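Local coordinates for beta-galactosidase (Marinomonas sp. ef1, PDB 6Y2K), which probably hydrolyses terminal beta-galactosidic bonds, as a hexameric, cold-active family GH42 glycoside hydrolase from an Antarctic bacterium, at residues A[42-46]-A[78-82]; A[139-143]-A[222-226]. All coordinates share one frame; numbering follows the deposited sequence.

Contact 1: A[42-46]-A[78-82]; sequences IEPTP and PKWLV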
ATOM      1  N   ILE A  42     -36.698  27.373 -40.255  1.00 16.95           N
ATOM      2  CA  ILE A  42     -38.062  27.896 -40.415  1.00 16.85           C
ATOM      3  C   ILE A  42     -38.063  29.403 -40.720  1.00 17.10           C
ATOM      4  O   ILE A  42     -38.789  29.841 -41.608  1.00 17.19           O
ATOM      5  CB  ILE A  42     -38.938  27.645 -39.166  1.00 16.49           C
ATOM      6  CG1 ILE A  42     -39.110  26.138 -38.910  1.00 16.76           C
ATOM      7  CG2 ILE A  42     -40.317  28.299 -39.324  1.00 16.59           C
ATOM      8  CD1 ILE A  42     -39.598  25.802 -37.518  1.00 16.78           C
ATOM      9  N   GLU A  43     -37.279  30.177 -39.966  1.00 16.16           N
ATOM     10  CA  GLU A  43     -37.300  31.642 -40.031  1.00 15.96           C
ATOM     11  C   GLU A  43     -35.866  32.192 -39.959  1.00 15.55           C
ATOM     12  O   GLU A  43     -35.428  32.676 -38.907  1.00 15.20           O
ATOM     13  CB  GLU A  43     -38.177  32.221 -38.910  1.00 15.86           C
ATOM     14  CG  GLU A  43     -38.553  33.689 -39.116  1.00 16.21           C
ATOM     15  CD  GLU A  43     -39.516  34.238 -38.062  1.00 16.52           C
ATOM     16  OE1 GLU A  43     -39.602  33.662 -36.962  1.00 16.67           O
ATOM     17  OE2 GLU A  43     -40.195  35.262 -38.315  1.00 16.31           O
ATOM     18  N   PRO A  44     -35.128  32.112 -41.078  1.00 15.54           N
ATOM     19  CA  PRO A  44     -33.736  32.597 -41.088  1.00 15.80           C
ATOM     20  C   PRO A  44     -33.605  34.104 -40.935  1.00 16.39           C
ATOM     21  O   PRO A  44     -32.557  34.575 -40.504  1.00 16.49           O
ATOM     22  CB  PRO A  44     -33.187  32.156 -42.452  1.00 15.94           C
ATOM     23  CG  PRO A  44     -34.333  31.638 -43.240  1.00 15.96           C
ATOM     24  CD  PRO A  44     -35.516  31.456 -42.338  1.00 15.53           C
ATOM     25  N   THR A  45     -34.651  34.839 -41.316  1.00 16.74           N
ATOM     26  CA  THR A  45     -34.736  36.285 -41.118  1.00 17.00           C
ATOM     27  C   THR A  45     -36.217  36.567 -40.819  1.00 17.30           C
ATOM     28  O   THR A  45     -37.082  35.860 -41.343  1.00 17.43           O
ATOM     29  CB  THR A  45     -34.190  37.040 -42.356  1.00 17.35           C
ATOM     30  OG1 THR A  45     -34.138  38.452 -42.111  1.00 17.21           O
ATOM     31  CG2 THR A  45     -35.037  36.770 -43.614  1.00 17.50           C
ATOM     32  N   PRO A  46     -36.519  37.550 -39.949  1.00 17.15           N
ATOM     33  CA  PRO A  46     -37.890  37.703 -39.453  1.00 17.38           C
ATOM     34  C   PRO A  46     -38.941  37.921 -40.540  1.00 17.66           C
ATOM     35  O   PRO A  46     -38.774  38.778 -41.406  1.00 17.25           O
ATOM     36  CB  PRO A  46     -37.815  38.931 -38.527  1.00 17.41           C
ATOM     37  CG  PRO A  46     -36.548  39.612 -38.882  1.00 17.21           C
ATOM     38  CD  PRO A  46     -35.617  38.539 -39.333  1.00 17.23           C
ATOM     39  N   PRO A  78     -33.041  32.017 -33.049  1.00 15.39           N
ATOM     40  CA  PRO A  78     -31.969  32.489 -33.933  1.00 15.36           C
ATOM     41  C   PRO A  78     -31.297  33.773 -33.457  1.00 14.84           C
ATOM     42  O   PRO A  78     -31.861  34.499 -32.638  1.00 14.85           O
ATOM     43  CB  PRO A  78     -32.680  32.736 -35.279  1.00 15.37           C
ATOM     44  CG  PRO A  78     -34.104  32.342 -35.100  1.00 15.96           C
ATOM     45  CD  PRO A  78     -34.375  32.255 -33.627  1.00 15.59           C
ATOM     46  N   LYS A  79     -30.122  34.063 -34.017  1.00 14.89           N
ATOM     47  CA  LYS A  79     -29.334  35.225 -33.601  1.00 15.02           C
ATOM     48  C   LYS A  79     -30.044  36.557 -33.875  1.00 15.55           C
ATOM     49  O   LYS A  79     -29.953  37.485 -33.063  1.00 15.34           O
ATOM     50  CB  LYS A  79     -27.964  35.225 -34.278  1.00 15.10           C
ATOM     51  CG  LYS A  79     -27.001  36.322 -33.811  1.00 15.31           C
ATOM     52  CD  LYS A  79     -26.910  36.455 -32.293  1.00 14.98           C
ATOM     53  CE  LYS A  79     -25.535  36.956 -31.848  1.00 15.20           C
ATOM     54  NZ  LYS A  79     -25.198  38.278 -32.447  1.00 15.25           N
ATOM     55  N   TRP A  80     -30.764  36.652 -34.999  1.00 16.04           N
ATOM     56  CA  TRP A  80     -31.532  37.872 -35.277  1.00 16.24           C
ATOM     57  C   TRP A  80     -32.535  38.183 -34.159  1.00 16.65           C
ATOM     58  O   TRP A  80     -32.755  39.343 -33.820  1.00 17.69           O
ATOM     59  CB  TRP A  80     -32.224  37.826 -36.649  1.00 16.29           C
ATOM     60  CG  TRP A  80     -33.277  36.776 -36.837  1.00 15.82           C
ATOM     61  CD1 TRP A  80     -33.146  35.626 -37.544  1.00 16.33           C
ATOM     62  CD2 TRP A  80     -34.627  36.789 -36.346  1.00 16.11           C
ATOM     63  NE1 TRP A  80     -34.318  34.913 -37.526  1.00 15.93           N
ATOM     64  CE2 TRP A  80     -35.245  35.604 -36.796  1.00 16.32           C
ATOM     65  CE3 TRP A  80     -35.382  37.691 -35.584  1.00 16.41           C
ATOM     66  CZ2 TRP A  80     -36.575  35.289 -36.492  1.00 16.45           C
ATOM     67  CZ3 TRP A  80     -36.698  37.381 -35.283  1.00 16.34           C
ATOM     68  CH2 TRP A  80     -37.283  36.189 -35.738  1.00 16.78           C
ATOM     69  N   LEU A  81     -33.124  37.142 -33.575  1.00 16.82           N
ATOM     70  CA  LEU A  81     -34.102  37.314 -32.491  1.00 17.04           C
ATOM     71  C   LEU A  81     -33.405  37.744 -31.186  1.00 16.87           C
ATOM     72  O   LEU A  81     -33.863  38.659 -30.504  1.00 17.08           O
ATOM     73  CB  LEU A  81     -34.916  36.019 -32.320  1.00 17.14           C
ATOM     74  CG  LEU A  81     -36.149  36.029 -31.404  1.00 17.36           C
ATOM     75  CD1 LEU A  81     -37.107  34.905 -31.785  1.00 17.34           C
ATOM     76  CD2 LEU A  81     -35.766  35.911 -29.931  1.00 17.80           C
ATOM     77  N   VAL A  82     -32.284  37.101 -30.871  1.00 17.25           N
ATOM     78  CA  VAL A  82     -31.445  37.488 -29.721  1.00 17.60           C
ATOM     79  C   VAL A  82     -31.027  38.963 -29.821  1.00 17.81           C
ATOM     80  O   VAL A  82     -31.136  39.708 -28.844  1.00 16.90           O
ATOM     81  CB  VAL A  82     -30.196  36.569 -29.585  1.00 17.75           C
ATOM     82  CG1 VAL A  82     -29.207  37.104 -28.550  1.00 17.93           C
ATOM     83  CG2 VAL A  82     -30.614  35.137 -29.237  1.00 17.78           C
TER
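Trp-80, in the first turn of helix 79-84, reaches across to the loop behind helix 39-42 and meets Glu-43, Thr-45 and Pro-46. Both segments lie in the connections that follow barrel strands 29-34 and 67-71 in the TIM barrel of this enzyme, so the indole ties two neighbouring beta-alpha connections together. The polar link is made at the ring edge. Trp-80 NE1 donates to Glu-43 O over 2.9 Å with an N-H...O angle of 157°; the oxygen sits close to the ring plane, although the N-H comes in tilted 26° from the plane of that carbonyl. Glu-43 is the first residue to leave the helical conformation after helix 39-42, and its carbonyl finds here a side-chain donor. Tryptophan suits the place because it combines this one N-H with two broad faces. Over one face lies Pro-46, its CD 3.6 Å from Trp-80 CD2, and Thr-45 CA adds a second CH-pi contact on the same side; Leu-81 CB lies over the opposite face, toward its rim. Carbons next to a peptide nitrogen or carbonyl carry somewhat electron-poor hydrogens, well matched to an indole. Glu-43, with CG anti to the backbone N (chi1 -165°) and the chain extended beyond, stands its carboxylate steeply against the CZ2-CH2 side of the six-membered ring, OE1 3.5 Å from Trp-80 CZ2. This OE1 forms a salt bridge with Arg-119 and accepts a hydrogen bond from Trp-39 NE1, while OE2 accepts from Gly-47 N. Arg-188 of the second subunit packs on Pro-46 and Trp-80 and bonds Thr-45 OG1, placing the contact at a subunit interface. Pro-44 O comes obliquely to 3.2 Å from Trp-80 CD1, but is poorly angled for the NE1 hydrogen.

Contact 2: A[139-143]-A[222-226]; sequences TDNEY and FNKLQ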
ATOM      1  N   THR A 139     -42.453  20.052 -25.891  1.00 15.71           N
ATOM      2  CA  THR A 139     -42.205  21.477 -25.656  1.00 15.53           C
ATOM      3  C   THR A 139     -40.709  21.729 -25.479  1.00 15.33           C
ATOM      4  O   THR A 139     -40.077  21.099 -24.645  1.00 14.82           O
ATOM      5  CB  THR A 139     -42.941  21.986 -24.412  1.00 15.57           C
ATOM      6  OG1 THR A 139     -42.649  21.135 -23.296  1.00 15.59           O
ATOM      7  CG2 THR A 139     -44.446  22.011 -24.662  1.00 15.84           C
ATOM      8  N   ASP A 140     -40.140  22.624 -26.281  1.00 15.70           N
ATOM      9  CA  ASP A 140     -38.763  23.082 -26.081  1.00 15.91           C
ATOM     10  C   ASP A 140     -37.810  21.847 -26.164  1.00 16.18           C
ATOM     11  O   ASP A 140     -38.033  20.943 -26.998  1.00 16.59           O
ATOM     12  CB  ASP A 140     -38.705  23.866 -24.748  1.00 15.82           C
ATOM     13  CG  ASP A 140     -37.500  24.807 -24.623  1.00 16.05           C
ATOM     14  OD1 ASP A 140     -36.437  24.331 -24.135  1.00 15.60           O
ATOM     15  OD2 ASP A 140     -37.636  26.020 -24.919  1.00 15.20           O
ATOM     16  N   ASN A 141     -36.753  21.817 -25.352  1.00 15.64           N
ATOM     17  CA  ASN A 141     -35.809  20.700 -25.316  1.00 15.55           C
ATOM     18  C   ASN A 141     -34.932  20.818 -24.068  1.00 15.28           C
ATOM     19  O   ASN A 141     -34.109  21.726 -23.978  1.00 14.46           O
ATOM     20  CB  ASN A 141     -34.912  20.673 -26.559  1.00 15.55           C
ATOM     21  CG  ASN A 141     -34.072  19.407 -26.632  1.00 16.09           C
ATOM     22  OD1 ASN A 141     -34.578  18.325 -26.991  1.00 16.29           O
ATOM     23  ND2 ASN A 141     -32.792  19.524 -26.273  1.00 15.40           N
ATOM     24  N   GLU A 142     -35.133  19.912 -23.115  1.00 15.37           N
ATOM     25  CA  GLU A 142     -34.295  19.800 -21.918  1.00 15.60           C
ATOM     26  C   GLU A 142     -34.195  21.119 -21.159  1.00 15.36           C
ATOM     27  O   GLU A 142     -33.121  21.715 -21.041  1.00 14.82           O
ATOM     28  CB  GLU A 142     -32.894  19.254 -22.265  1.00 16.03           C
ATOM     29  CG  GLU A 142     -32.863  17.800 -22.739  1.00 16.46           C
ATOM     30  CD  GLU A 142     -31.448  17.231 -22.808  1.00 17.09           C
ATOM     31  OE1 GLU A 142     -30.515  17.993 -23.135  1.00 17.49           O
ATOM     32  OE2 GLU A 142     -31.257  16.019 -22.532  1.00 17.23           O
ATOM     33  N   TYR A 143     -35.339  21.566 -20.649  1.00 15.18           N
ATOM     34  CA  TYR A 143     -35.408  22.712 -19.757  1.00 15.18           C
ATOM     35  C   TYR A 143     -34.333  22.551 -18.703  1.00 15.03           C
ATOM     36  O   TYR A 143     -34.220  21.478 -18.105  1.00 14.95           O
ATOM     37  CB  TYR A 143     -36.754  22.781 -19.014  1.00 15.42           C
ATOM     38  CG  TYR A 143     -37.991  23.104 -19.831  1.00 15.65           C
ATOM     39  CD1 TYR A 143     -37.979  24.084 -20.818  1.00 16.15           C
ATOM     40  CD2 TYR A 143     -39.198  22.465 -19.565  1.00 15.70           C
ATOM     41  CE1 TYR A 143     -39.129  24.395 -21.541  1.00 16.27           C
ATOM     42  CE2 TYR A 143     -40.350  22.765 -20.284  1.00 16.13           C
ATOM     43  CZ  TYR A 143     -40.314  23.731 -21.266  1.00 16.26           C
ATOM     44  OH  TYR A 143     -41.463  24.028 -21.977  1.00 16.91           O
ATOM     45  N   PHE A 222     -43.319  29.298 -18.384  1.00 16.02           N
ATOM     46  CA  PHE A 222     -42.797  29.201 -19.761  1.00 15.94           C
ATOM     47  C   PHE A 222     -43.376  28.000 -20.501  1.00 16.22           C
ATOM     48  O   PHE A 222     -43.756  28.103 -21.675  1.00 16.87           O
ATOM     49  CB  PHE A 222     -41.268  29.113 -19.718  1.00 15.61           C
ATOM     50  CG  PHE A 222     -40.590  29.091 -21.068  1.00 15.23           C
ATOM     51  CD1 PHE A 222     -40.372  27.893 -21.736  1.00 15.06           C
ATOM     52  CD2 PHE A 222     -40.105  30.264 -21.636  1.00 15.31           C
ATOM     53  CE1 PHE A 222     -39.706  27.861 -22.956  1.00 15.18           C
ATOM     54  CE2 PHE A 222     -39.443  30.246 -22.862  1.00 15.20           C
ATOM     55  CZ  PHE A 222     -39.248  29.041 -23.526  1.00 15.19           C
ATOM     56  N   ASN A 223     -43.428  26.862 -19.813  1.00 16.58           N
ATOM     57  CA  ASN A 223     -43.979  25.635 -20.374  1.00 16.40           C
ATOM     58  C   ASN A 223     -45.505  25.730 -20.538  1.00 16.93           C
ATOM     59  O   ASN A 223     -46.055  25.299 -21.560  1.00 16.64           O
ATOM     60  CB  ASN A 223     -43.607  24.438 -19.488  1.00 16.40           C
ATOM     61  CG  ASN A 223     -44.105  23.115 -20.048  1.00 16.53           C
ATOM     62  OD1 ASN A 223     -43.678  22.687 -21.123  1.00 16.57           O
ATOM     63  ND2 ASN A 223     -45.019  22.466 -19.322  1.00 15.74           N
ATOM     64  N   LYS A 224     -46.172  26.290 -19.532  1.00 17.46           N
ATOM     65  CA  LYS A 224     -47.632  26.405 -19.523  1.00 19.07           C
ATOM     66  C   LYS A 224     -48.179  27.239 -20.693  1.00 20.17           C
ATOM     67  O   LYS A 224     -49.253  26.924 -21.229  1.00 20.86           O
ATOM     68  CB  LYS A 224     -48.107  26.979 -18.185  1.00 19.74           C
ATOM     69  CG  LYS A 224     -49.617  27.097 -17.997  1.00 20.78           C
ATOM     70  CD  LYS A 224     -50.347  25.802 -18.330  1.00 21.87           C
ATOM     71  CE  LYS A 224     -51.678  25.664 -17.602  1.00 23.56           C
ATOM     72  NZ  LYS A 224     -52.666  26.718 -17.970  1.00 24.55           N
ATOM     73  N   LEU A 225     -47.453  28.274 -21.110  1.00 20.19           N
ATOM     74  CA  LEU A 225     -47.918  29.069 -22.244  1.00 21.61           C
ATOM     75  C   LEU A 225     -47.948  28.230 -23.530  1.00 20.47           C
ATOM     76  O   LEU A 225     -48.874  28.369 -24.331  1.00 20.26           O
ATOM     77  CB  LEU A 225     -47.139  30.384 -22.401  1.00 23.64           C
ATOM     78  CG  LEU A 225     -45.912  30.539 -23.299  1.00 25.46           C
ATOM     79  CD1 LEU A 225     -46.250  30.550 -24.787  1.00 25.83           C
ATOM     80  CD2 LEU A 225     -45.192  31.828 -22.917  1.00 27.13           C
ATOM     81  N   GLN A 226     -46.968  27.347 -23.707  1.00 19.31           N
ATOM     82  CA  GLN A 226     -46.934  26.454 -24.868  1.00 19.06           C
ATOM     83  C   GLN A 226     -48.031  25.392 -24.769  1.00 19.57           C
ATOM     84  O   GLN A 226     -48.728  25.122 -25.747  1.00 19.69           O
ATOM     85  CB  GLN A 226     -45.550  25.806 -25.033  1.00 18.68           C
ATOM     86  CG  GLN A 226     -44.417  26.828 -25.191  1.00 18.80           C
ATOM     87  CD  GLN A 226     -43.126  26.267 -25.781  1.00 18.76           C
ATOM     88  OE1 GLN A 226     -43.137  25.221 -26.456  1.00 19.98           O
ATOM     89  NE2 GLN A 226     -42.022  26.935 -25.536  1.00 17.20           N
TER
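Asn-223 OD1 is gripped by two hydroxyls from the loop after strand 134-138. Thr-139 OG1 donates over 2.9 Å almost straight onto the end of the carbonyl, whereas Tyr-143 OH donates to the same OD1 over 2.7 Å in the carbonyl plane, on a lone pair. Asparagine, its CG anti to the backbone N (chi1 -178°), is short enough to turn this acceptor from the buried helix face to both donors. The phenol ring stands nearly upright to the amide, with planes 80° apart, and its CE1 packs 3.7 Å from Phe-222 CD1. A phenylalanine in place of Tyr-143 would probably cost Asn-223 OD1 one of its two hydroxyl donors and leave the amide freer to turn. Phe-222 in turn offers its ring edge to Asp-140, whose OD2 lies 3.4 Å from CE1, a slightly positive rim suiting a carboxylate oxygen. Farther out, Arg-104 and Thr-74 hold that carboxylate, its OD1 also accepting from Asn-141 N; Gln-226, crossing Thr-139 at a slant, bonds Thr-72 and Thr-74, and His-241 takes the Tyr-143 backbone N-H. The web thus fixes a loop carrying Asn-141 and Glu-142, the latter touching Glu-314 and hydrogen-bonded through OE1 to a glycerol probably from the crystallisation liquor. An Asn-Glu pair after the fourth strand of a TIM barrel, facing a glutamate of the seventh, is consistent with the active-site pattern of clan GH-A glycosidases.

Along the chain contact 1 is complete before contact 2 begins, and both belong to the TIM-barrel part of the protein. Contact 1 joins the connections following the second and third strands; contact 2 joins the loop after the fourth strand to helix 205-233, which leads into the fifth. Their centres are 19 Å apart, and the closest atoms of the two are about 10 Å from each other. Helix 111-128 neighbours both: its Tyr-113 touches Leu-81 in segment 78-82 and Phe-222 of contact 2. Contact 1 sits at the periphery against a second subunit, whereas contact 2 is buried within its own chain, so one barrel serves both hexamer assembly and the probable catalytic centre.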